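Local coordinates for protein putative isomerase (Streptomyces coelicolor A3, PDB 2OQH) that probably acts as an enolase-superfamily sugar-acid dehydratase or isomerase, with D-glucarate, from which it would remove water, as its likely substrate, at residues K4-D9 against R37-S42; G43-G48 against V357-L362; A96-D101 against D270-G275; C104-G109 against P351-S356; R125-I130 against R344-S349. All blocks are in the same frame, centred on the assembly; numbering follows the deposited sequence.

Overall arrangement
All five contacts draw on two units: an N-terminal domain with a three-stranded antiparallel sheet, and a TIM barrel. Contact 1 lies within the sheet, near the surface, where backbone bonding is joined by arginine-carboxylate pairs. Contact 2 uses the neighbouring strand of that sheet, and there an indole meets the C-terminal helix. Contacts 3 and 4 both use helix 85-112 and are buried. Contact 3 relies on small apolar groups and C-H to carbonyl approaches, contact 4 on a carboxylate gripping a turn. That carboxylate also reaches contact 2. Contact 5, about 29 Å from contact 1 between centres, is again antiparallel and partly buried, but pairs an extra strand with a barrel strand.

Contact 1 (K4-D9 against R37-S42); sequences KITDVD and RVRTDS
Residues 5-9 and 37-40 run antiparallel at 158°, with a classic beta bulge where Thr6 and Asp7 both face Arg39, in the three-stranded sheet of the enolase-type N-terminal domain. At the bulge Arg39 O takes both Thr6 N (2.6 Å) and Asp7 N (3.2 Å). Branched Ile5 and Val38 suit the apolar side of the strands, where Ile5 CD1 meets Val38 CG1 at 3.7 Å. The other side carries charge. Asp9 and Arg37 lie alongside each other, and Arg37 NH2 gives a nearly straight bond to Asp9 OD2 (2.9 Å), in the guanidinium plane but from above the carboxylate plane. With CG anti to the backbone N (chi1 176°) and a bend at chi3, the Arg37 chain carries its tip back to Asp9. An alanine here would probably leave the Asp9 carboxylate without its salt-bridge partner and Arg39 without the group it lies on. Asp7 OD2 pairs with Arg39 NE at 3.3 Å, while Arg39 NH1 turns to Glu45. Beyond Thr40, Asp41 OD1 accepts from Lys4 N. Arg39 NH2 sits 3.3 Å above the plane of the Arg37 guanidinium, over its centre.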
# COMPACT_ATOMS: atom_id res chain seq x y z
N LYS A 4 -26.58 8.61 -12.14
CA LYS A 4 -25.57 9.16 -13.02
C LYS A 4 -24.64 10.08 -12.24
O LYS A 4 -25.03 10.67 -11.23
CB LYS A 4 -26.24 9.94 -14.16
CG LYS A 4 -26.98 9.07 -15.18
CD LYS A 4 -27.79 9.91 -16.15
CE LYS A 4 -28.41 9.04 -17.24
NZ LYS A 4 -29.25 9.83 -18.19
N ILE A 5 -23.41 10.20 -12.72
CA ILE A 5 -22.45 11.06 -12.08
C ILE A 5 -22.69 12.48 -12.57
O ILE A 5 -22.75 12.73 -13.78
CB ILE A 5 -21.01 10.61 -12.40
CG1 ILE A 5 -20.78 9.21 -11.82
CG2 ILE A 5 -20.01 11.62 -11.86
CD1 ILE A 5 -19.41 8.64 -12.10
N THR A 6 -22.85 13.41 -11.64
CA THR A 6 -23.09 14.81 -11.98
C THR A 6 -21.82 15.64 -11.89
O THR A 6 -21.61 16.57 -12.68
CB THR A 6 -24.15 15.44 -11.06
OG1 THR A 6 -23.82 15.17 -9.69
CG2 THR A 6 -25.53 14.89 -11.37
N ASP A 7 -20.96 15.31 -10.92
CA ASP A 7 -19.74 16.08 -10.74
C ASP A 7 -18.56 15.25 -10.25
O ASP A 7 -18.73 14.28 -9.51
CB ASP A 7 -19.98 17.22 -9.74
CG ASP A 7 -21.09 18.15 -10.17
OD1 ASP A 7 -20.87 18.99 -11.07
OD2 ASP A 7 -22.20 18.04 -9.61
N VAL A 8 -17.37 15.68 -10.65
CA VAL A 8 -16.11 15.05 -10.26
C VAL A 8 -15.20 16.20 -9.86
O VAL A 8 -14.72 16.95 -10.73
CB VAL A 8 -15.44 14.29 -11.43
CG1 VAL A 8 -14.16 13.63 -10.94
CG2 VAL A 8 -16.40 13.25 -11.99
N ASP A 9 -14.98 16.37 -8.56
CA ASP A 9 -14.13 17.45 -8.07
C ASP A 9 -12.83 16.93 -7.47
O ASP A 9 -12.82 15.91 -6.77
CB ASP A 9 -14.91 18.27 -7.05
CG ASP A 9 -16.08 18.99 -7.67
OD1 ASP A 9 -15.84 19.83 -8.56
OD2 ASP A 9 -17.23 18.70 -7.28
N ARG A 37 -13.97 13.64 -5.30
CA ARG A 37 -15.36 13.44 -4.87
C ARG A 37 -16.23 13.21 -6.10
O ARG A 37 -16.21 14.00 -7.04
CB ARG A 37 -15.91 14.66 -4.11
CG ARG A 37 -17.41 14.51 -3.75
CD ARG A 37 -18.00 15.76 -3.07
NE ARG A 37 -17.96 16.91 -3.97
CZ ARG A 37 -18.03 18.18 -3.58
NH1 ARG A 37 -18.14 18.49 -2.29
NH2 ARG A 37 -17.95 19.15 -4.48
N VAL A 38 -16.98 12.12 -6.09
CA VAL A 38 -17.87 11.82 -7.20
C VAL A 38 -19.30 12.09 -6.74
O VAL A 38 -19.79 11.45 -5.82
CB VAL A 38 -17.71 10.36 -7.66
CG1 VAL A 38 -18.77 10.03 -8.71
CG2 VAL A 38 -16.32 10.15 -8.24
N ARG A 39 -19.96 13.03 -7.40
CA ARG A 39 -21.34 13.39 -7.07
C ARG A 39 -22.35 12.77 -8.03
O ARG A 39 -22.16 12.81 -9.24
CB ARG A 39 -21.49 14.90 -7.07
CG ARG A 39 -22.89 15.38 -6.76
CD ARG A 39 -23.03 16.86 -7.08
NE ARG A 39 -22.09 17.69 -6.31
CZ ARG A 39 -22.07 17.75 -4.98
NH1 ARG A 39 -22.92 17.03 -4.27
NH2 ARG A 39 -21.22 18.57 -4.36
N THR A 40 -23.42 12.19 -7.49
CA THR A 40 -24.45 11.56 -8.32
C THR A 40 -25.80 12.27 -8.22
O THR A 40 -26.15 12.80 -7.16
CB THR A 40 -24.64 10.08 -7.93
OG1 THR A 40 -25.25 10.00 -6.64
CG2 THR A 40 -23.29 9.36 -7.89
N ASP A 41 -26.58 12.24 -9.30
CA ASP A 41 -27.90 12.88 -9.30
C ASP A 41 -28.86 12.27 -8.28
O ASP A 41 -30.06 12.56 -8.30
CB ASP A 41 -28.53 12.86 -10.70
CG ASP A 41 -28.62 11.47 -11.31
OD1 ASP A 41 -28.45 10.46 -10.59
OD2 ASP A 41 -28.87 11.38 -12.53
N SER A 42 -28.35 11.43 -7.39
CA SER A 42 -29.20 10.84 -6.37
C SER A 42 -28.89 11.53 -5.04
O SER A 42 -29.59 11.34 -4.05
CB SER A 42 -28.94 9.34 -6.22
OG SER A 42 -27.78 9.11 -5.42
O HOH W 1 -18.07 16.43 -6.98

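Contact 2 (G43-G48 against V357-L362); sequences GVEGWG and VDEDKL
Asp358 OD1 accepts from Lys361 N over 2.9 Å, the N-cap bond that starts helix 359-368 and fixes the turn from which Glu359 and Leu362 reach Trp47. The donor meets that oxygen from above the carboxylate plane. A short acidic side chain suits the cap, since it can fold back onto an amide N-H that the helix itself cannot satisfy. Across the contact the work falls to the Trp47 indole. Its CG lies anti to the carbonyl carbon (chi1 -66°), which sends the ring off strand 45-51 toward the C-terminal segment. Val357 comes tip to tip with it and places CG2 over one face, 3.6 Å from the centroid of the five-membered ring and 14° off its normal, a CH-pi contact. The strand belongs to the N-terminal sheet and the helix to the chain that follows the barrel, and the indole, which also meets the Trp11 ring, is one of the groups that join them. Leu362 CG, anti to the backbone N, points the side chain at the indole, tip to tip, and CD2 comes within 3.5 Å of Trp47 CZ3; Leu362 also rests on Val35 and Trp11. Glu359 crosses the ring at about a right angle and sets OE2 near the plane at the edge, a loose approach 4.0 Å from Trp47 CZ2. Two like charges come close here, Glu45 OE2 and Glu359 OE2 at 4.2 Å. Their repulsion is likely to be eased by arginines of the neighbouring strand: Arg39 pairs with Glu45 OE1, and Arg37 makes a long, weak ion pair with Glu359 OE2.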
# COMPACT_ATOMS: atom_id res chain seq x y z
N GLY A 43 -27.83 12.34 -5.04
CA GLY A 43 -27.43 13.01 -3.82
C GLY A 43 -26.27 12.26 -3.19
O GLY A 43 -25.56 12.79 -2.33
N VAL A 44 -26.06 11.02 -3.62
CA VAL A 44 -24.97 10.21 -3.09
C VAL A 44 -23.62 10.71 -3.58
O VAL A 44 -23.46 11.03 -4.76
CB VAL A 44 -25.12 8.73 -3.49
CG1 VAL A 44 -23.79 7.99 -3.28
CG2 VAL A 44 -26.20 8.08 -2.64
N GLU A 45 -22.66 10.76 -2.66
CA GLU A 45 -21.30 11.22 -2.96
C GLU A 45 -20.26 10.16 -2.59
O GLU A 45 -20.39 9.50 -1.56
CB GLU A 45 -20.97 12.51 -2.20
CG GLU A 45 -21.80 13.72 -2.61
CD GLU A 45 -21.41 14.99 -1.88
OE1 GLU A 45 -21.91 16.06 -2.28
OE2 GLU A 45 -20.63 14.94 -0.90
N GLY A 46 -19.24 10.02 -3.42
CA GLY A 46 -18.18 9.06 -3.14
C GLY A 46 -16.85 9.78 -3.02
O GLY A 46 -16.59 10.73 -3.77
N TRP A 47 -15.99 9.33 -2.10
CA TRP A 47 -14.69 9.95 -1.91
C TRP A 47 -13.54 8.99 -2.15
O TRP A 47 -13.64 7.80 -1.85
CB TRP A 47 -14.56 10.52 -0.50
CG TRP A 47 -15.50 11.65 -0.24
CD1 TRP A 47 -16.80 11.57 0.12
CD2 TRP A 47 -15.21 13.05 -0.38
NE1 TRP A 47 -17.35 12.82 0.22
CE2 TRP A 47 -16.39 13.75 -0.08
CE3 TRP A 47 -14.06 13.77 -0.73
CZ2 TRP A 47 -16.46 15.15 -0.13
CZ3 TRP A 47 -14.13 15.17 -0.78
CH2 TRP A 47 -15.32 15.84 -0.47
N GLY A 48 -12.45 9.53 -2.68
CA GLY A 48 -11.27 8.73 -2.94
C GLY A 48 -10.03 9.56 -2.66
O GLY A 48 -10.07 10.79 -2.76
N VAL A 357 -16.21 12.60 5.41
CA VAL A 357 -15.23 13.64 5.13
C VAL A 357 -15.61 15.05 5.59
O VAL A 357 -16.69 15.54 5.29
CB VAL A 357 -14.93 13.72 3.62
CG1 VAL A 357 -13.84 14.76 3.36
CG2 VAL A 357 -14.51 12.35 3.11
N ASP A 358 -14.69 15.69 6.30
CA ASP A 358 -14.86 17.06 6.79
C ASP A 358 -14.43 17.99 5.66
O ASP A 358 -13.24 18.15 5.40
CB ASP A 358 -13.96 17.28 8.01
CG ASP A 358 -14.15 18.65 8.64
OD1 ASP A 358 -14.21 19.65 7.91
OD2 ASP A 358 -14.21 18.71 9.89
N GLU A 359 -15.40 18.61 4.99
CA GLU A 359 -15.06 19.50 3.88
C GLU A 359 -14.30 20.75 4.29
O GLU A 359 -13.46 21.24 3.53
CB GLU A 359 -16.32 19.87 3.10
CG GLU A 359 -16.72 18.79 2.11
CD GLU A 359 -18.12 18.98 1.58
OE1 GLU A 359 -18.46 20.14 1.27
OE2 GLU A 359 -18.87 17.98 1.46
N ASP A 360 -14.57 21.27 5.48
CA ASP A 360 -13.87 22.46 5.94
C ASP A 360 -12.37 22.17 6.02
O ASP A 360 -11.56 22.95 5.53
CB ASP A 360 -14.40 22.90 7.32
CG ASP A 360 -15.88 23.24 7.29
OD1 ASP A 360 -16.31 23.92 6.33
OD2 ASP A 360 -16.60 22.83 8.22
N LYS A 361 -12.01 21.03 6.61
CA LYS A 361 -10.61 20.65 6.72
C LYS A 361 -10.02 20.41 5.34
O LYS A 361 -8.88 20.80 5.07
CB LYS A 361 -10.47 19.38 7.56
CG LYS A 361 -10.79 19.56 9.04
CD LYS A 361 -10.38 18.33 9.84
CE LYS A 361 -10.46 18.56 11.33
NZ LYS A 361 -9.94 17.39 12.11
N LEU A 362 -10.79 19.76 4.48
CA LEU A 362 -10.35 19.50 3.12
C LEU A 362 -10.00 20.83 2.48
O LEU A 362 -8.91 21.00 1.91
CB LEU A 362 -11.47 18.82 2.31
CG LEU A 362 -11.24 18.69 0.80
CD1 LEU A 362 -10.06 17.74 0.53
CD2 LEU A 362 -12.52 18.16 0.14

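Contact 3 (A96-D101 against D270-G275); sequences AIAAVD and DVYKWG
Ile97 is the first residue of 96-101 to touch 270-275, laying its CG2 methyl 3.3 Å from Gly275 O. CG2 is the branch anti to the backbone N, and the rest of the side chain turns to Phe78 and Met63 of the surrounding helices. One residue on, Ala98 points toward the other segment and fills the middle of the contact. Its CB comes 3.3 Å from Val271 O. Ala98 CB also meets the Tyr272 ring obliquely, 3.9 Å from CD1. Alanine suits this place because the backbones come within 4.2 Å at Ala98 CA and Gly275 CA. Ala98 CA also points a C-H at Gly275 O, at 3.4 Å. Asp101, a helical turn further, offers CB to the same oxygen at 3.7 Å, while its carboxylate accepts from His79 NE2 and Ile277 N. Gly275 closes the short, weakly bonded helix 271-274 at a positive phi of 89°, where a side chain would jam against the preceding carbonyl. That helix is started by Asp270, whose OD1 caps Tyr272 N; the weak bond from Asp270 OD2 to His297 ND1 recalls the Asp-His dyad of the mandelate racemase group. Helix 85-112 of the N-terminal domain is thus seated on the loop after barrel strand 266-269. With C-H groups and carbonyl oxygens in place of strong cross-bonds, the fit probably depends on the small Ala98, while Gly275 answers to its own phi.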
# COMPACT_ATOMS: atom_id res chain seq x y z
N ALA A 96 -4.17 7.97 -10.46
CA ALA A 96 -5.27 8.90 -10.75
C ALA A 96 -6.54 8.08 -10.94
O ALA A 96 -7.58 8.37 -10.35
CB ALA A 96 -4.97 9.70 -12.01
N ILE A 97 -6.42 7.03 -11.75
CA ILE A 97 -7.54 6.13 -12.01
C ILE A 97 -8.04 5.51 -10.71
O ILE A 97 -9.25 5.45 -10.47
CB ILE A 97 -7.11 5.02 -13.00
CG1 ILE A 97 -6.89 5.63 -14.39
CG2 ILE A 97 -8.14 3.89 -13.02
CD1 ILE A 97 -6.36 4.68 -15.44
N ALA A 98 -7.12 5.06 -9.86
CA ALA A 98 -7.50 4.44 -8.59
C ALA A 98 -8.37 5.35 -7.71
O ALA A 98 -9.32 4.89 -7.09
CB ALA A 98 -6.24 4.01 -7.82
N ALA A 99 -8.02 6.63 -7.65
CA ALA A 99 -8.77 7.60 -6.85
C ALA A 99 -10.24 7.62 -7.28
O ALA A 99 -11.14 7.59 -6.45
CB ALA A 99 -8.17 8.99 -7.01
N VAL A 100 -10.46 7.67 -8.60
CA VAL A 100 -11.81 7.67 -9.15
C VAL A 100 -12.47 6.32 -8.90
O VAL A 100 -13.67 6.25 -8.62
CB VAL A 100 -11.77 7.94 -10.68
CG1 VAL A 100 -13.18 7.90 -11.26
CG2 VAL A 100 -11.13 9.30 -10.94
N ASP A 101 -11.69 5.25 -9.02
CA ASP A 101 -12.19 3.91 -8.81
C ASP A 101 -12.75 3.78 -7.39
O ASP A 101 -13.86 3.30 -7.20
CB ASP A 101 -11.06 2.88 -9.00
CG ASP A 101 -11.55 1.45 -8.87
OD1 ASP A 101 -12.00 0.87 -9.87
OD2 ASP A 101 -11.49 0.90 -7.75
N ASP A 270 -1.66 -3.21 -4.15
CA ASP A 270 -1.75 -1.79 -3.83
C ASP A 270 -2.72 -1.18 -4.82
O ASP A 270 -2.42 -1.03 -6.01
CB ASP A 270 -0.38 -1.11 -3.96
CG ASP A 270 -0.43 0.38 -3.67
OD1 ASP A 270 -1.54 0.92 -3.45
OD2 ASP A 270 0.64 1.03 -3.67
N VAL A 271 -3.90 -0.84 -4.32
CA VAL A 271 -4.95 -0.26 -5.14
C VAL A 271 -4.49 0.94 -5.95
O VAL A 271 -4.84 1.08 -7.12
CB VAL A 271 -6.15 0.15 -4.26
CG1 VAL A 271 -7.13 0.99 -5.08
CG2 VAL A 271 -6.82 -1.08 -3.71
N TYR A 272 -3.69 1.78 -5.32
CA TYR A 272 -3.22 2.99 -5.95
C TYR A 272 -2.14 2.75 -6.98
O TYR A 272 -1.92 3.59 -7.86
CB TYR A 272 -2.78 3.96 -4.85
CG TYR A 272 -3.89 4.05 -3.84
CD1 TYR A 272 -5.10 4.65 -4.19
CD2 TYR A 272 -3.82 3.37 -2.63
CE1 TYR A 272 -6.22 4.56 -3.36
CE2 TYR A 272 -4.94 3.27 -1.79
CZ TYR A 272 -6.14 3.87 -2.16
OH TYR A 272 -7.26 3.73 -1.38
N LYS A 273 -1.49 1.60 -6.90
CA LYS A 273 -0.45 1.25 -7.86
C LYS A 273 -1.05 0.47 -9.04
O LYS A 273 -0.61 0.61 -10.18
CB LYS A 273 0.64 0.43 -7.16
CG LYS A 273 1.83 0.05 -8.03
CD LYS A 273 2.89 -0.72 -7.22
CE LYS A 273 3.73 0.20 -6.35
NZ LYS A 273 5.06 0.47 -6.96
N TRP A 274 -2.07 -0.34 -8.76
CA TRP A 274 -2.73 -1.16 -9.77
C TRP A 274 -3.99 -0.56 -10.41
O TRP A 274 -4.63 -1.19 -11.26
CB TRP A 274 -3.04 -2.54 -9.16
CG TRP A 274 -1.78 -3.32 -8.90
CD1 TRP A 274 -0.81 -3.03 -7.99
CD2 TRP A 274 -1.32 -4.47 -9.62
NE1 TRP A 274 0.23 -3.93 -8.10
CE2 TRP A 274 -0.06 -4.82 -9.09
CE3 TRP A 274 -1.86 -5.25 -10.66
CZ2 TRP A 274 0.69 -5.91 -9.58
CZ3 TRP A 274 -1.11 -6.33 -11.15
CH2 TRP A 274 0.14 -6.65 -10.60
N GLY A 275 -4.36 0.64 -9.98
CA GLY A 275 -5.50 1.31 -10.57
C GLY A 275 -6.90 1.08 -10.02
O GLY A 275 -7.85 1.69 -10.52

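Contact 4 (C104-G109 against P351-S356); sequences CWDAMG and PGLGVS
The type II' beta turn 351-354, in the loop between strand 344-346 and the C-terminal helix, is clasped by Asp106 of helix 85-112. Leu353 N points straight at Asp106 OD1, 2.8 Å away with an angle of 179°, and meets it on the anti side of the carboxylate, 21° out of its plane. The Asp106 CG lies anti to the backbone N (chi1 -174°), which swings the carboxylate off the helix to the turn. A water also gives a proton to OD1, at 2.8 Å, and accepts from Val355 N, extending the grip past the turn. The second oxygen, OD2, takes Trp47 N of strand 45-51. Glycines let the two backbones meet. Gly352 holds the second position of the turn at a positive phi, where a side chain would be unwelcome, and a beta carbon there would also run into Asp106 OD1. On the helix, Gly109 CA lies 3.8 Å from Gly352 CA, and any beta carbon on Gly109 would strike Gly352. Leu353 crosses Asp106 at about a right angle, its CG 3.6 Å from OD1, and its apolar end reaches Ile304 and Ala308 of helix 303-315. A buried carboxylate given three N-H or O-H donors is likely to remain ionised, and through them this one aspartate ties together helix, sheet strand and barrel loop.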
# COMPACT_ATOMS: atom_id res chain seq x y z
N CYS A 104 -15.96 5.73 -6.73
CA CYS A 104 -17.13 5.05 -7.28
C CYS A 104 -17.59 3.90 -6.38
O CYS A 104 -18.79 3.68 -6.20
CB CYS A 104 -16.83 4.53 -8.69
SG CYS A 104 -16.72 5.81 -9.95
N TRP A 105 -16.64 3.16 -5.81
CA TRP A 105 -16.99 2.06 -4.92
C TRP A 105 -17.67 2.62 -3.67
O TRP A 105 -18.64 2.06 -3.17
CB TRP A 105 -15.73 1.29 -4.50
CG TRP A 105 -15.34 0.20 -5.46
CD1 TRP A 105 -14.38 0.28 -6.44
CD2 TRP A 105 -15.89 -1.11 -5.54
NE1 TRP A 105 -14.31 -0.91 -7.12
CE2 TRP A 105 -15.22 -1.79 -6.59
CE3 TRP A 105 -16.89 -1.79 -4.83
CZ2 TRP A 105 -15.52 -3.11 -6.94
CZ3 TRP A 105 -17.19 -3.11 -5.18
CH2 TRP A 105 -16.51 -3.75 -6.23
N ASP A 106 -17.15 3.73 -3.17
CA ASP A 106 -17.72 4.37 -2.00
C ASP A 106 -19.16 4.77 -2.32
O ASP A 106 -20.07 4.52 -1.54
CB ASP A 106 -16.87 5.59 -1.63
CG ASP A 106 -17.30 6.25 -0.33
OD1 ASP A 106 -17.65 5.52 0.64
OD2 ASP A 106 -17.26 7.50 -0.27
N ALA A 107 -19.36 5.37 -3.49
CA ALA A 107 -20.69 5.79 -3.93
C ALA A 107 -21.62 4.58 -4.10
O ALA A 107 -22.81 4.65 -3.78
CB ALA A 107 -20.59 6.56 -5.25
N MSE A 108 -21.07 3.47 -4.60
CA MSE A 108 -21.84 2.25 -4.80
C MSE A 108 -22.34 1.68 -3.47
O MSE A 108 -23.48 1.23 -3.36
CB MSE A 108 -20.98 1.19 -5.52
CG MSE A 108 -20.86 1.38 -7.03
SE MSE A 108 -19.58 0.10 -7.79
CE MSE A 108 -18.21 1.35 -8.28
N GLY A 109 -21.46 1.69 -2.47
CA GLY A 109 -21.84 1.18 -1.17
C GLY A 109 -22.93 2.04 -0.56
O GLY A 109 -23.86 1.53 0.06
N PRO A 351 -21.83 2.28 5.54
CA PRO A 351 -22.01 2.06 4.10
C PRO A 351 -20.78 2.59 3.36
O PRO A 351 -20.06 3.45 3.88
CB PRO A 351 -23.26 2.87 3.77
CG PRO A 351 -24.04 2.84 5.07
CD PRO A 351 -22.95 3.07 6.09
N GLY A 352 -20.54 2.08 2.16
CA GLY A 352 -19.38 2.53 1.41
C GLY A 352 -18.11 2.24 2.18
O GLY A 352 -18.01 1.20 2.82
N LEU A 353 -17.16 3.16 2.13
CA LEU A 353 -15.88 2.99 2.82
C LEU A 353 -16.03 3.07 4.34
O LEU A 353 -15.12 2.68 5.07
CB LEU A 353 -14.87 4.04 2.35
CG LEU A 353 -14.43 3.99 0.89
CD1 LEU A 353 -13.55 5.20 0.59
CD2 LEU A 353 -13.67 2.69 0.62
N GLY A 354 -17.16 3.59 4.79
CA GLY A 354 -17.40 3.72 6.22
C GLY A 354 -16.71 4.91 6.85
O GLY A 354 -16.33 4.86 8.02
N VAL A 355 -16.54 5.99 6.09
CA VAL A 355 -15.89 7.19 6.61
C VAL A 355 -16.61 8.45 6.16
O VAL A 355 -17.23 8.48 5.09
CB VAL A 355 -14.42 7.28 6.15
CG1 VAL A 355 -13.65 6.04 6.59
CG2 VAL A 355 -14.35 7.44 4.63
N SER A 356 -16.53 9.49 6.98
CA SER A 356 -17.17 10.77 6.69
C SER A 356 -16.12 11.86 6.51
O SER A 356 -15.25 12.03 7.36
CB SER A 356 -18.12 11.16 7.83
OG SER A 356 -18.76 12.38 7.53
O HOH W 2 -17.66 6.36 3.29

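Contact 5 (R125-I130 against R344-S349); sequences RDEVPI and RLRVPS. With SO4 (sulfate ion), chain E.
Charged groups meet first where Arg344 lays one face of its guanidinium against Glu127, whose CG sits 3.4 Å above that plane, toward the rim. The chains cross at about a right angle; Glu127 OE1 is 4.0 Å from Arg344 NE but well out of plane, an attraction of charge alone. An alanine at Arg344 would probably uncover the Glu127 methylenes and leave its carboxylate without this nearby positive charge. Glu127 runs alongside the aliphatic part of Arg346, Glu127 OE2 lying 3.2 Å from Arg346 CG. Backbone bonds hold the strands: Val128 and Leu345 exchange N-H and C=O at 2.8 Å each way, and Val347 N adds a longer bond to Asp126 O. Apolar branched chains suit the reverse side, where Ile130 CG2 meets Leu345 CD1 at 3.8 Å and helix 303-315 covers Val128. Beside the strand, Arg125 NE binds a sulfate ion, probably from the crystallisation liquor, through O3 at 3.0 Å, and its NH1 and NH2 reach Thr316 O and Pro317 O. Strand 127-134, flanked in the barrel by parallel 166-170 and 323-324, gains the antiparallel strand 344-346, itself hairpinned to 340-341, as an addition to the TIM barrel of the enolase superfamily.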
# COMPACT_ATOMS: atom_id res chain seq x y z
N ARG A 125 -12.15 -11.58 7.88
CA ARG A 125 -11.38 -11.11 9.03
C ARG A 125 -11.82 -9.68 9.34
O ARG A 125 -12.17 -8.93 8.42
CB ARG A 125 -9.86 -11.18 8.75
CG ARG A 125 -9.34 -10.24 7.66
CD ARG A 125 -7.82 -10.34 7.58
NE ARG A 125 -7.36 -11.68 7.20
CZ ARG A 125 -7.42 -12.17 5.96
NH1 ARG A 125 -7.92 -11.43 4.98
NH2 ARG A 125 -6.99 -13.39 5.70
N ASP A 126 -11.82 -9.30 10.61
CA ASP A 126 -12.25 -7.95 10.98
C ASP A 126 -11.11 -7.05 11.47
O ASP A 126 -11.28 -5.83 11.57
CB ASP A 126 -13.34 -8.03 12.05
CG ASP A 126 -12.86 -8.67 13.34
OD1 ASP A 126 -12.13 -9.69 13.26
OD2 ASP A 126 -13.20 -8.15 14.43
N GLU A 127 -9.97 -7.65 11.77
CA GLU A 127 -8.80 -6.92 12.23
C GLU A 127 -7.65 -7.09 11.26
O GLU A 127 -7.37 -8.21 10.81
CB GLU A 127 -8.39 -7.40 13.62
CG GLU A 127 -9.37 -7.03 14.72
CD GLU A 127 -9.58 -5.53 14.83
OE1 GLU A 127 -8.57 -4.80 14.87
OE2 GLU A 127 -10.75 -5.08 14.87
N VAL A 128 -6.98 -5.99 10.95
CA VAL A 128 -5.86 -6.01 10.01
C VAL A 128 -4.53 -5.59 10.62
O VAL A 128 -4.29 -4.40 10.82
CB VAL A 128 -6.13 -5.08 8.82
CG1 VAL A 128 -4.96 -5.11 7.86
CG2 VAL A 128 -7.41 -5.48 8.13
N PRO A 129 -3.65 -6.55 10.89
CA PRO A 129 -2.33 -6.27 11.47
C PRO A 129 -1.47 -5.42 10.53
O PRO A 129 -1.54 -5.56 9.30
CB PRO A 129 -1.73 -7.66 11.67
CG PRO A 129 -2.93 -8.55 11.79
CD PRO A 129 -3.84 -8.01 10.74
N ILE A 130 -0.67 -4.52 11.10
CA ILE A 130 0.20 -3.69 10.27
C ILE A 130 1.66 -3.87 10.68
O ILE A 130 1.96 -4.45 11.72
CB ILE A 130 -0.18 -2.20 10.32
CG1 ILE A 130 -0.03 -1.65 11.74
CG2 ILE A 130 -1.61 -2.03 9.83
CD1 ILE A 130 -0.21 -0.16 11.82
N ARG A 344 -3.01 -3.34 15.15
CA ARG A 344 -4.03 -3.76 14.19
C ARG A 344 -5.04 -2.65 13.88
O ARG A 344 -5.36 -1.84 14.75
CB ARG A 344 -4.78 -4.99 14.71
CG ARG A 344 -3.90 -6.12 15.22
CD ARG A 344 -4.74 -7.35 15.56
NE ARG A 344 -5.73 -7.05 16.59
CZ ARG A 344 -6.75 -7.85 16.92
NH1 ARG A 344 -6.94 -9.01 16.29
NH2 ARG A 344 -7.59 -7.49 17.89
N LEU A 345 -5.52 -2.61 12.65
CA LEU A 345 -6.51 -1.63 12.23
C LEU A 345 -7.85 -2.33 12.11
O LEU A 345 -7.93 -3.44 11.59
CB LEU A 345 -6.14 -1.02 10.88
CG LEU A 345 -5.03 0.03 10.86
CD1 LEU A 345 -4.56 0.27 9.44
CD2 LEU A 345 -5.54 1.32 11.47
N ARG A 346 -8.91 -1.70 12.60
CA ARG A 346 -10.23 -2.30 12.51
C ARG A 346 -10.87 -1.83 11.21
O ARG A 346 -10.75 -0.67 10.84
CB ARG A 346 -11.09 -1.90 13.71
CG ARG A 346 -12.45 -2.60 13.74
CD ARG A 346 -13.14 -2.38 15.08
NE ARG A 346 -13.52 -0.99 15.27
CZ ARG A 346 -13.83 -0.45 16.44
NH1 ARG A 346 -13.80 -1.20 17.54
NH2 ARG A 346 -14.18 0.83 16.52
N VAL A 347 -11.54 -2.74 10.53
CA VAL A 347 -12.20 -2.41 9.27
C VAL A 347 -13.49 -1.62 9.53
O VAL A 347 -14.38 -2.11 10.23
CB VAL A 347 -12.56 -3.68 8.49
CG1 VAL A 347 -13.03 -3.31 7.10
CG2 VAL A 347 -11.36 -4.62 8.42
N PRO A 348 -13.59 -0.39 8.99
CA PRO A 348 -14.78 0.45 9.16
C PRO A 348 -16.06 -0.33 8.89
O PRO A 348 -16.04 -1.32 8.15
CB PRO A 348 -14.54 1.58 8.16
CG PRO A 348 -13.05 1.76 8.25
CD PRO A 348 -12.54 0.33 8.23
N SER A 349 -17.17 0.11 9.47
CA SER A 349 -18.44 -0.62 9.31
C SER A 349 -19.58 0.02 8.52
O SER A 349 -20.45 -0.70 8.01
CB SER A 349 -18.96 -1.01 10.70
OG SER A 349 -19.03 0.12 11.56
S SO4 E . -6.33 -14.58 9.32
O1 SO4 E . -5.24 -14.10 8.46
O2 SO4 E . -7.05 -15.68 8.64
O3 SO4 E . -7.27 -13.46 9.59
O4 SO4 E . -5.78 -15.08 10.59
O HOH W 3 -8.20 -2.39 15.78